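PDB 6GYE: nicotinamide-nucleotide adenylyltransferase NadR family / Ribosylnicotinamide kinase from Lactococcus lactis subsp. cremoris, which probably phosphorylates nicotinamide riboside and adenylylates the resulting mononucleotide to NAD+. Local coordinates for residues Gln280-Pro283 / Leu284-Lys287; Glu326-Arg329 / Gln330-Glu333; Leu63-Arg66 / Phe67-Arg71. All blocks are in the same frame, centred on the assembly; numbering follows the deposited sequence. Where two conformers were deposited one is given.

All three contacts are local, each between successive turns of one helix. Interactions 1 and 2 lie in the P-loop NTPase-like part of the chain, on helices 275-290 and 320-333. Their centres are about 16 Å apart, and Arg266 of helix 262-272 makes salt bridges to both helices. Interaction 3 lies on helix 63-73, on the five-stranded parallel sheet of the N-terminal part. Interaction 1 buries Leu281 and Phe285 and exposes Pro283 and Arg286. Interaction 2 buries Leu327 and Leu331, and also the polar pair Glu326 and Gln330, while Arg329 is exposed. Interaction 3 buries Arg66 and Leu70, exposes Arg68, and adds a lysine-tyrosine pair bound to sulfate.

Interaction 1 of 3, residues Gln280-Pro283 / Leu284-Lys287; sequences QLEP and LFRK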
loop_
_atom_site.group_PDB
_atom_site.type_symbol
_atom_site.label_atom_id
_atom_site.label_comp_id
_atom_site.label_asym_id
_atom_site.label_seq_id
_atom_site.Cartn_x
_atom_site.Cartn_y
_atom_site.Cartn_z
ATOM N N GLN A 280 -27.160 -7.294 -11.389
ATOM C CA GLN A 280 -26.331 -8.487 -11.374
ATOM C C GLN A 280 -24.853 -8.153 -11.244
ATOM O O GLN A 280 -24.078 -8.999 -10.787
ATOM C CB GLN A 280 -26.569 -9.315 -12.625
ATOM C CG GLN A 280 -26.171 -10.740 -12.429
ATOM C CD GLN A 280 -26.163 -11.497 -13.715
ATOM O OE1 GLN A 280 -27.175 -11.563 -14.431
ATOM N NE2 GLN A 280 -24.991 -12.038 -14.060
ATOM N N LEU A 281 -24.432 -6.955 -11.661
ATOM C CA LEU A 281 -23.038 -6.547 -11.501
ATOM C C LEU A 281 -22.751 -5.887 -10.158
ATOM O O LEU A 281 -21.576 -5.717 -9.815
ATOM C CB LEU A 281 -22.613 -5.581 -12.613
ATOM C CG LEU A 281 -22.560 -6.207 -14.002
ATOM C CD1 LEU A 281 -22.244 -5.167 -15.063
ATOM C CD2 LEU A 281 -21.521 -7.292 -13.979
ATOM N N GLU A 282 -23.783 -5.517 -9.402
ATOM C CA GLU A 282 -23.595 -4.768 -8.161
ATOM C C GLU A 282 -22.604 -5.412 -7.200
ATOM O O GLU A 282 -21.758 -4.685 -6.657
ATOM C CB GLU A 282 -24.959 -4.552 -7.486
ATOM C CG GLU A 282 -25.641 -3.232 -7.823
ATOM C CD GLU A 282 -24.898 -2.018 -7.270
ATOM O OE1 GLU A 282 -23.797 -1.694 -7.778
ATOM O OE2 GLU A 282 -25.418 -1.391 -6.316
ATOM N N PRO A 283 -22.646 -6.724 -6.925
ATOM C CA PRO A 283 -21.627 -7.295 -6.026
ATOM C C PRO A 283 -20.203 -7.061 -6.495
ATOM O O PRO A 283 -19.346 -6.695 -5.684
ATOM C CB PRO A 283 -21.988 -8.785 -5.995
ATOM C CG PRO A 283 -23.447 -8.814 -6.294
ATOM C CD PRO A 283 -23.652 -7.734 -7.309
ATOM N N LEU A 284 -19.920 -7.247 -7.783
ATOM C CA LEU A 284 -18.569 -6.999 -8.275
ATOM C C LEU A 284 -18.208 -5.514 -8.182
ATOM O O LEU A 284 -17.055 -5.168 -7.886
ATOM C CB LEU A 284 -18.423 -7.513 -9.706
ATOM C CG LEU A 284 -17.087 -7.222 -10.393
ATOM C CD1 LEU A 284 -15.904 -7.851 -9.654
ATOM C CD2 LEU A 284 -17.117 -7.658 -11.844
ATOM N N PHE A 285 -19.167 -4.618 -8.433
ATOM C CA PHE A 285 -18.898 -3.193 -8.235
ATOM C C PHE A 285 -18.502 -2.914 -6.793
ATOM O O PHE A 285 -17.479 -2.273 -6.535
ATOM C CB PHE A 285 -20.118 -2.344 -8.606
ATOM C CG PHE A 285 -20.229 -2.019 -10.068
ATOM C CD1 PHE A 285 -19.217 -1.338 -10.722
ATOM C CD2 PHE A 285 -21.366 -2.368 -10.779
ATOM C CE1 PHE A 285 -19.323 -1.031 -12.066
ATOM C CE2 PHE A 285 -21.483 -2.061 -12.114
ATOM C CZ PHE A 285 -20.461 -1.395 -12.765
ATOM N N ARG A 286 -19.318 -3.392 -5.841
ATOM C CA ARG A 286 -19.096 -3.102 -4.427
ATOM C C ARG A 286 -17.753 -3.649 -3.962
ATOM O O ARG A 286 -16.971 -2.941 -3.316
ATOM C CB ARG A 286 -20.238 -3.679 -3.577
ATOM C CG ARG A 286 -21.622 -3.107 -3.886
ATOM C CD ARG A 286 -22.626 -3.327 -2.747
ATOM N NE ARG A 286 -22.758 -4.731 -2.364
ATOM C CZ ARG A 286 -23.592 -5.586 -2.943
ATOM N NH1 ARG A 286 -24.372 -5.181 -3.936
ATOM N NH2 ARG A 286 -23.637 -6.846 -2.535
ATOM N N LYS A 287 -17.478 -4.916 -4.268
ATOM C CA LYS A 287 -16.168 -5.489 -3.971
ATOM C C LYS A 287 -15.040 -4.614 -4.526
ATOM O O LYS A 287 -14.139 -4.195 -3.790
ATOM C CB LYS A 287 -16.105 -6.908 -4.551
ATOM C CG LYS A 287 -15.098 -7.867 -3.942
ATOM C CD LYS A 287 -13.723 -7.712 -4.571
ATOM C CE LYS A 287 -12.664 -8.535 -3.837
ATOM N NZ LYS A 287 -11.284 -8.363 -4.407
HETATM O O HOH W 1 -21.353 -9.150 -9.673
#
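Leu281 and Phe285 form the close-packed side of this helical turn. CB of Leu281 lies 3.7 Å from CE2 of the Phe285 ring. The ring reaches back along the helix because its CG is anti to the carbonyl carbon (chi1 -84°). Both residues are buried. Phe285 N donates to Leu281 O at 3.0 Å. Glu282 flanks the same ring. Its carboxylate plane is turned 56° from the ring plane, and OE1 stands 3.8 Å from Phe285 CB.

The other side is looser and more polar. Pro283 and Arg286 are exposed, and this face looks to solvent. Arg286 was modelled in two conformers, so its contacts are tentative. In one of them the chain folds back, and a face of the guanidinium lies over CA of Pro283. The carboxylate of Glu282 has its firmer partner in Arg266, which makes a salt bridge with OE2. Pro283 kinks the helix, since its nitrogen has no hydrogen for a bond to the turn before. A water stands between Gln280 O and Leu284 N, where these two do not bond directly. It donates to Gln280 O and accepts from Leu284 N, 3.0 Å from that nitrogen. Regular bonding continues past the proline, with Lys287 N donating to Pro283 O. The amine of Lys287 turns to Asp291, a residue of the nicotinamide riboside pocket, in a salt bridge.

The stretch is part of helix 275-290. Leu281 rests on Met229 and Tyr232 of helix 229-247. Phe285 fits between that helix, at Ile236, and helix 262-272, at Arg266 and Ala269.

Interaction 2 of 3, residues Glu326-Arg329 / Gln330-Glu333; sequences ELMR and QLAE
Glu326 and Gln330 meet one helical turn apart with their flat ends almost perpendicular. The carboxylate and amide planes are 78° apart. Gln330 NE2 donates to Glu326 OE2 at 2.9 Å, with an N-H...O angle of 160°. The acceptor uses its anti lone pair, on the side away from OE1. The bond lies near the amide plane. Glu326 starts with CG anti to its own nitrogen (chi1 177°) and then bends at chi2, which brings its carboxylate toward the next turn.

The other oxygen is held by Arg329. NE and NH2 approach side-on, and both donate to Glu326 OE1 in a salt bridge. The NE bond is 2.7 Å long and the NH2 bond 2.9 Å. OE1 lies within a few degrees of the guanidinium plane, but NE meets it from above the carboxylate plane. Three bonds therefore fix the rotation of the Glu326 carboxylate. The arginine would probably stabilise the ionised form of Glu326.

On the apolar side, Leu331 lies at an oblique angle to both Leu327 and Met328. Its CD1 touches Leu327 CG at 3.9 Å. The same methyl carbon faces Met328 SD more loosely, at 4.2 Å. Leu331 N donates to Leu327 O at 2.8 Å. Toward the end of the helix, Glu333 makes a salt bridge with Arg266 of helix 262-272.

The apolar face lies on a parallel sheet, Leu327 and Leu331 both resting on Met186 of strand 181-187 and Val299 of strand 296-300. Glu326 and Gln330 are buried against Val267 of helix 262-272 and satisfy each other there, while Arg329 is exposed. Such helix-on-sheet layering is characteristic of the P-loop NTPase fold, to whose clan this region belongs.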
loop_
_atom_site.group_PDB
_atom_site.type_symbol
_atom_site.label_atom_id
_atom_site.label_comp_id
_atom_site.label_asym_id
_atom_site.label_seq_id
_atom_site.Cartn_x
_atom_site.Cartn_y
_atom_site.Cartn_z
ATOM N N GLU A 326 -25.120 11.801 -12.478
ATOM C CA GLU A 326 -25.106 10.467 -11.895
ATOM C C GLU A 326 -23.787 10.207 -11.180
ATOM O O GLU A 326 -23.765 9.584 -10.109
ATOM C CB GLU A 326 -25.368 9.417 -12.972
ATOM C CG GLU A 326 -25.300 7.984 -12.465
ATOM C CD GLU A 326 -26.372 7.658 -11.433
ATOM O OE1 GLU A 326 -27.364 8.418 -11.305
ATOM O OE2 GLU A 326 -26.221 6.627 -10.740
ATOM N N LEU A 327 -22.685 10.699 -11.747
ATOM C CA LEU A 327 -21.388 10.548 -11.098
ATOM C C LEU A 327 -21.385 11.226 -9.734
ATOM O O LEU A 327 -20.957 10.636 -8.733
ATOM C CB LEU A 327 -20.281 11.121 -11.984
ATOM C CG LEU A 327 -18.869 11.203 -11.374
ATOM C CD1 LEU A 327 -18.280 9.827 -11.050
ATOM C CD2 LEU A 327 -17.926 11.972 -12.273
ATOM N N MET A 328 -21.880 12.466 -9.673
ATOM C CA MET A 328 -21.913 13.170 -8.397
ATOM C C MET A 328 -22.821 12.458 -7.399
ATOM O O MET A 328 -22.480 12.350 -6.215
ATOM C CB MET A 328 -22.344 14.623 -8.599
ATOM C CG MET A 328 -21.359 15.469 -9.421
ATOM S SD MET A 328 -19.601 15.390 -8.939
ATOM C CE MET A 328 -19.690 15.890 -7.219
ATOM N N ARG A 329 -23.972 11.958 -7.851
ATOM C CA ARG A 329 -24.811 11.139 -6.975
ATOM C C ARG A 329 -24.012 9.981 -6.388
ATOM O O ARG A 329 -24.060 9.719 -5.183
ATOM C CB ARG A 329 -26.014 10.567 -7.724
ATOM C CG ARG A 329 -27.317 11.302 -7.582
ATOM C CD ARG A 329 -28.430 10.520 -8.273
ATOM N NE ARG A 329 -28.261 10.384 -9.721
ATOM C CZ ARG A 329 -28.631 11.297 -10.616
ATOM N NH1 ARG A 329 -29.196 12.433 -10.210
ATOM N NH2 ARG A 329 -28.441 11.065 -11.917
ATOM N N GLN A 330 -23.278 9.263 -7.240
ATOM C CA GLN A 330 -22.577 8.075 -6.771
ATOM C C GLN A 330 -21.404 8.436 -5.868
ATOM O O GLN A 330 -21.188 7.778 -4.845
ATOM C CB GLN A 330 -22.130 7.221 -7.961
ATOM C CG GLN A 330 -23.318 6.645 -8.760
ATOM C CD GLN A 330 -22.939 5.413 -9.582
ATOM O OE1 GLN A 330 -21.976 4.716 -9.263
ATOM N NE2 GLN A 330 -23.703 5.140 -10.641
ATOM N N LEU A 331 -20.643 9.479 -6.213
ATOM C CA LEU A 331 -19.585 9.924 -5.309
ATOM C C LEU A 331 -20.157 10.292 -3.942
ATOM O O LEU A 331 -19.507 10.075 -2.912
ATOM C CB LEU A 331 -18.808 11.098 -5.918
ATOM C CG LEU A 331 -17.922 10.774 -7.133
ATOM C CD1 LEU A 331 -17.395 12.033 -7.832
ATOM C CD2 LEU A 331 -16.771 9.886 -6.735
ATOM N N ALA A 332 -21.382 10.814 -3.902
ATOM C CA ALA A 332 -22.035 10.989 -2.614
ATOM C C ALA A 332 -22.401 9.639 -2.011
ATOM O O ALA A 332 -22.175 9.404 -0.818
ATOM C CB ALA A 332 -23.273 11.873 -2.763
ATOM N N GLU A 333 -22.946 8.732 -2.824
ATOM C CA GLU A 333 -23.340 7.416 -2.329
ATOM C C GLU A 333 -22.195 6.708 -1.603
ATOM O O GLU A 333 -22.414 6.056 -0.579
ATOM C CB GLU A 333 -23.860 6.558 -3.488
ATOM C CG GLU A 333 -24.174 5.118 -3.107
ATOM C CD GLU A 333 -24.770 4.311 -4.246
ATOM O OE1 GLU A 333 -25.259 3.188 -3.987
ATOM O OE2 GLU A 333 -24.774 4.803 -5.395
#

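Interaction 3 of 3, residues Leu63-Arg66 / Phe67-Arg71; sequences LEKR and FRYLR. With SO4 (sulfate ion), chain D.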
loop_
_atom_site.group_PDB
_atom_site.type_symbol
_atom_site.label_atom_id
_atom_site.label_comp_id
_atom_site.label_asym_id
_atom_site.label_seq_id
_atom_site.Cartn_x
_atom_site.Cartn_y
_atom_site.Cartn_z
ATOM N N LEU A 63 -0.282 -7.126 12.586
ATOM C CA LEU A 63 0.832 -8.065 12.721
ATOM C C LEU A 63 0.839 -9.121 11.609
ATOM O O LEU A 63 1.888 -9.414 11.021
ATOM C CB LEU A 63 0.760 -8.725 14.090
ATOM C CG LEU A 63 1.790 -9.787 14.444
ATOM C CD1 LEU A 63 3.187 -9.245 14.248
ATOM C CD2 LEU A 63 1.595 -10.237 15.886
ATOM N N GLU A 64 -0.324 -9.712 11.313
ATOM C CA GLU A 64 -0.378 -10.746 10.281
ATOM C C GLU A 64 0.122 -10.215 8.938
ATOM O O GLU A 64 0.861 -10.908 8.226
ATOM C CB GLU A 64 -1.800 -11.299 10.158
ATOM C CG GLU A 64 -2.044 -12.253 8.988
ATOM C CD GLU A 64 -1.503 -13.662 9.223
ATOM O OE1 GLU A 64 -1.168 -13.986 10.377
ATOM O OE2 GLU A 64 -1.439 -14.458 8.257
ATOM N N LYS A 65 -0.234 -8.971 8.595
ATOM C CA LYS A 65 0.174 -8.426 7.305
ATOM C C LYS A 65 1.661 -8.085 7.281
ATOM O O LYS A 65 2.341 -8.342 6.280
ATOM C CB LYS A 65 -0.667 -7.199 6.951
ATOM C CG LYS A 65 -0.221 -6.553 5.641
ATOM C CD LYS A 65 -1.011 -5.308 5.302
ATOM C CE LYS A 65 -2.446 -5.632 4.956
ATOM N NZ LYS A 65 -3.222 -4.379 4.717
ATOM N N ARG A 66 2.184 -7.500 8.364
ATOM C CA ARG A 66 3.621 -7.229 8.432
ATOM C C ARG A 66 4.423 -8.514 8.353
ATOM O O ARG A 66 5.482 -8.560 7.721
ATOM C CB ARG A 66 3.977 -6.486 9.719
ATOM C CG ARG A 66 3.144 -5.271 9.991
ATOM C CD ARG A 66 3.745 -4.453 11.116
ATOM N NE ARG A 66 2.715 -4.222 12.109
ATOM C CZ ARG A 66 2.718 -4.703 13.337
ATOM N NH1 ARG A 66 3.737 -5.418 13.785
ATOM N NH2 ARG A 66 1.700 -4.435 14.121
ATOM N N PHE A 67 3.950 -9.561 9.022
ATOM C CA PHE A 67 4.627 -10.850 8.934
ATOM C C PHE A 67 4.666 -11.339 7.491
ATOM O O PHE A 67 5.732 -11.709 6.989
ATOM C CB PHE A 67 3.934 -11.856 9.847
ATOM C CG PHE A 67 4.314 -13.280 9.605
ATOM C CD1 PHE A 67 5.510 -13.788 10.090
ATOM C CD2 PHE A 67 3.459 -14.128 8.905
ATOM C CE1 PHE A 67 5.849 -15.125 9.879
ATOM C CE2 PHE A 67 3.794 -15.463 8.689
ATOM C CZ PHE A 67 4.990 -15.960 9.180
ATOM N N ARG A 68 3.518 -11.319 6.792
ATOM C CA ARG A 68 3.501 -11.773 5.390
ATOM C C ARG A 68 4.396 -10.898 4.522
ATOM O O ARG A 68 5.181 -11.411 3.721
ATOM C CB ARG A 68 2.082 -11.783 4.819
ATOM C CG ARG A 68 1.187 -12.914 5.324
ATOM C CD ARG A 68 1.820 -14.277 5.076
ATOM N NE ARG A 68 0.903 -15.397 5.302
ATOM C CZ ARG A 68 0.079 -15.904 4.383
ATOM N NH1 ARG A 68 0.033 -15.395 3.143
ATOM N NH2 ARG A 68 -0.705 -16.931 4.710
ATOM N N TYR A 69 4.350 -9.577 4.723
ATOM C CA TYR A 69 5.194 -8.688 3.932
ATOM C C TYR A 69 6.680 -8.980 4.153
ATOM O O TYR A 69 7.480 -8.931 3.208
ATOM C CB TYR A 69 4.880 -7.236 4.269
ATOM C CG TYR A 69 3.592 -6.735 3.678
ATOM C CD1 TYR A 69 2.749 -7.588 2.975
ATOM C CD2 TYR A 69 3.238 -5.388 3.779
ATOM C CE1 TYR A 69 1.574 -7.126 2.413
ATOM C CE2 TYR A 69 2.053 -4.909 3.213
ATOM C CZ TYR A 69 1.233 -5.784 2.526
ATOM O OH TYR A 69 0.058 -5.319 1.966
ATOM N N LEU A 70 7.073 -9.245 5.401
ATOM C CA LEU A 70 8.465 -9.581 5.689
ATOM C C LEU A 70 8.872 -10.885 5.019
ATOM O O LEU A 70 9.981 -10.996 4.478
ATOM C CB LEU A 70 8.693 -9.676 7.205
ATOM C CG LEU A 70 9.165 -8.462 8.024
ATOM C CD1 LEU A 70 10.658 -8.235 7.879
ATOM C CD2 LEU A 70 8.422 -7.212 7.636
ATOM N N ARG A 71 7.997 -11.895 5.065
ATOM C CA ARG A 71 8.320 -13.156 4.412
ATOM C C ARG A 71 8.599 -12.931 2.939
ATOM O O ARG A 71 9.562 -13.475 2.390
ATOM C CB ARG A 71 7.184 -14.165 4.595
ATOM C CG ARG A 71 7.197 -14.894 5.923
ATOM C CD ARG A 71 8.329 -15.902 6.008
ATOM N NE ARG A 71 8.214 -16.720 7.216
ATOM C CZ ARG A 71 7.435 -17.795 7.321
ATOM N NH1 ARG A 71 6.709 -18.204 6.292
ATOM N NH2 ARG A 71 7.388 -18.477 8.452
HETATM S S SO4 D . -2.039 -2.666 1.735
HETATM O O1 SO4 D . -0.614 -2.938 1.739
HETATM O O2 SO4 D . -2.705 -3.665 0.896
HETATM O O3 SO4 D . -2.589 -2.758 3.080
HETATM O O4 SO4 D . -2.285 -1.314 1.236
HETATM O O HOH W 2 0.126 -16.704 7.944
#
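Phe67 opens the second turn by donating its backbone N to Leu63 O at 2.9 Å. Its side chain leads away from the first turn, and the ring touches Met84 of strand 80-86. Arg71 CG lies over one face of the ring, toward the rim.

Arg68 comes next and runs alongside Glu64, the two pointing the same way. Glu64 OE2 is 3.9 Å from Arg68 NE, a long salt bridge. The oxygen lies well out of the guanidinium plane, so no N-H points at it. A water completes the link. It donates to Glu64 OE2 at 2.8 Å and accepts from Arg68 NE at 3.0 Å.

Tyr69 carries the closest side-chain packing. Its CG is anti to the carbonyl carbon (chi1 -75°), which swings the ring back beside Lys65. Lys65 CG lies over one ring face in a CH-pi contact, 3.7 Å from the ring centroid and 17° off the normal. The two side chains run the same way and end at one sulfate ion. Lys65 NZ bonds to its O3, and Tyr69 OH bonds to O1, which sits at the ring edge in plane. Both bonds are modelled as very short, and their lengths are doubtful. The Tyr69 ring also meets Phe175 edge-to-face.

Leu70 turns toward the sheet, touching Leu46 and Val82, and its N donates to Arg66 O at 2.9 Å. The buried Arg66 is anchored by a salt bridge to Asp54 and by bonds to backbone oxygens of Leu61, Thr22 and Ser49. Arg71 NE bonds to Val82 O.

The helix packs on a parallel sheet of 3-2-1-4-5 order, consistent with the Rossmann-like fold of nucleotidylyltransferases. The sulfate, probably from the crystallisation liquor, may mark a place where an anion can bind.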